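Local coordinates for protein peptide methionine sulfoxide reductase msrA/msrB (Neisseria meningitidis, PDB 3BQG) that reduces oxidised methionine, as methionine sulfoxide in peptides and probably in proteins, back to methionine by cysteine-based chemistry, at residues 80-85 against 121-126. The protein carries 1 engineered substitution. Numbering follows the deposited sequence.
Sequences DPTSLN and YQLPLV
P81 lies against the phenol ring of Y121, its CG 3.9 Å from the ring centroid and displaced toward the CZ rim, a CH-pi contact over one face. The two side chains cross at about a right angle, and P81 CD reaches the Y121 hydroxyl, 3.4 Å from OH. T82 sends its methyl to the same ring, but obliquely, with CG2 3.4 Å from Y121 CD2. That placement follows from a chi1 of 74°, which sets OG1 between the backbone N and carbonyl carbon and CG2 anti to the latter. D80 OD1 accepts from T82 N, closing an Asx turn, and from T82 OG1 at 2.8 Å, the second bond helping to hold this rotamer. P81 CB also packs against L125 CG.

The backbones are joined by one direct hydrogen bond, V126 N to P81 O, 2.8 Å and nearly straight at 168°; the same carbonyl takes a CA-H...O contact from L125. V126 CG2 then rests against the main chain of T82 and S83, 3.5 Å from S83 O. A water donates to both T82 O and P124 O, bridging the two segments beside T82. Loop 80-85, leaving helix 68-78, is thus tied to the irregular chain linking helix 106-117 to edge strand 128-131. Much of this surface seam is packing, of P81 and T82 on Y121 and of V126 on the main chain of T82-L84, while the V126-P81 bond and the bridging water probably help to hold the two segments in place.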
# COMPACT_ATOMS: atom_id res chain seq x y z
N ASP A 80 -4.12 4.33 -8.44
CA ASP A 80 -4.96 5.44 -8.91
C ASP A 80 -5.39 6.19 -7.65
O ASP A 80 -6.21 5.70 -6.87
CB ASP A 80 -6.19 4.92 -9.65
CG ASP A 80 -6.97 6.04 -10.33
OD1 ASP A 80 -6.99 7.16 -9.78
OD2 ASP A 80 -7.56 5.80 -11.40
N PRO A 81 -4.85 7.40 -7.45
CA PRO A 81 -5.14 8.24 -6.29
C PRO A 81 -6.43 9.06 -6.35
O PRO A 81 -6.70 9.85 -5.45
CB PRO A 81 -3.91 9.14 -6.22
CG PRO A 81 -3.72 9.45 -7.68
CD PRO A 81 -3.94 8.11 -8.38
N THR A 82 -7.22 8.87 -7.40
CA THR A 82 -8.45 9.64 -7.56
C THR A 82 -9.74 8.84 -7.41
O THR A 82 -10.82 9.41 -7.38
CB THR A 82 -8.48 10.34 -8.94
OG1 THR A 82 -8.75 9.36 -9.96
CG2 THR A 82 -7.13 10.99 -9.24
N SER A 83 -9.63 7.52 -7.32
CA SER A 83 -10.83 6.69 -7.20
C SER A 83 -11.11 6.31 -5.75
O SER A 83 -10.22 5.87 -5.03
CB SER A 83 -10.69 5.44 -8.05
OG SER A 83 -9.51 4.73 -7.71
N LEU A 84 -12.36 6.48 -5.34
CA LEU A 84 -12.77 6.16 -3.98
C LEU A 84 -13.26 4.72 -3.86
O LEU A 84 -14.11 4.28 -4.64
CB LEU A 84 -13.88 7.13 -3.54
CG LEU A 84 -14.35 7.01 -2.09
CD1 LEU A 84 -13.18 7.26 -1.15
CD2 LEU A 84 -15.46 8.02 -1.85
N ASN A 85 -12.72 3.99 -2.90
CA ASN A 85 -13.08 2.59 -2.67
C ASN A 85 -13.09 1.74 -3.93
O ASN A 85 -14.02 0.96 -4.15
CB ASN A 85 -14.45 2.51 -2.00
CG ASN A 85 -14.51 3.27 -0.71
OD1 ASN A 85 -13.57 3.24 0.09
ND2 ASN A 85 -15.61 3.97 -0.48
N TYR A 121 -2.93 15.52 -11.75
CA TYR A 121 -4.32 15.10 -11.92
C TYR A 121 -5.35 16.21 -11.89
O TYR A 121 -5.30 17.10 -11.05
CB TYR A 121 -4.71 14.10 -10.82
CG TYR A 121 -4.02 12.76 -10.91
CD1 TYR A 121 -2.74 12.58 -10.39
CD2 TYR A 121 -4.66 11.67 -11.50
CE1 TYR A 121 -2.11 11.34 -10.46
CE2 TYR A 121 -4.05 10.43 -11.57
CZ TYR A 121 -2.78 10.27 -11.05
OH TYR A 121 -2.18 9.03 -11.12
N GLN A 122 -6.31 16.14 -12.81
CA GLN A 122 -7.37 17.12 -12.88
C GLN A 122 -8.43 16.78 -11.82
O GLN A 122 -9.01 17.68 -11.21
CB GLN A 122 -7.99 17.11 -14.28
CG GLN A 122 -7.00 17.43 -15.38
CD GLN A 122 -7.56 17.17 -16.76
OE1 GLN A 122 -8.12 16.10 -17.02
NE2 GLN A 122 -7.41 18.13 -17.65
N LEU A 123 -8.67 15.49 -11.59
CA LEU A 123 -9.64 15.06 -10.58
C LEU A 123 -8.98 15.14 -9.20
O LEU A 123 -7.78 14.92 -9.05
CB LEU A 123 -10.09 13.61 -10.83
CG LEU A 123 -10.84 13.28 -12.12
CD1 LEU A 123 -11.22 11.81 -12.14
CD2 LEU A 123 -12.08 14.15 -12.24
N PRO A 124 -9.76 15.48 -8.17
CA PRO A 124 -9.16 15.57 -6.83
C PRO A 124 -8.65 14.24 -6.28
O PRO A 124 -9.25 13.18 -6.50
CB PRO A 124 -10.28 16.17 -5.99
CG PRO A 124 -11.53 15.69 -6.66
CD PRO A 124 -11.20 15.81 -8.14
N LEU A 125 -7.53 14.29 -5.57
CA LEU A 125 -6.94 13.10 -4.96
C LEU A 125 -7.74 12.69 -3.72
O LEU A 125 -8.21 13.55 -2.98
CB LEU A 125 -5.49 13.37 -4.59
CG LEU A 125 -4.43 12.97 -5.62
CD1 LEU A 125 -4.80 13.48 -7.00
CD2 LEU A 125 -3.08 13.50 -5.18
N VAL A 126 -7.91 11.39 -3.51
CA VAL A 126 -8.67 10.92 -2.36
C VAL A 126 -7.90 9.95 -1.46
O VAL A 126 -8.50 9.28 -0.61
CB VAL A 126 -10.00 10.26 -2.79
CG1 VAL A 126 -10.83 11.25 -3.60
CG2 VAL A 126 -9.74 9.00 -3.61
O HOH W 1 -11.49 12.16 -7.32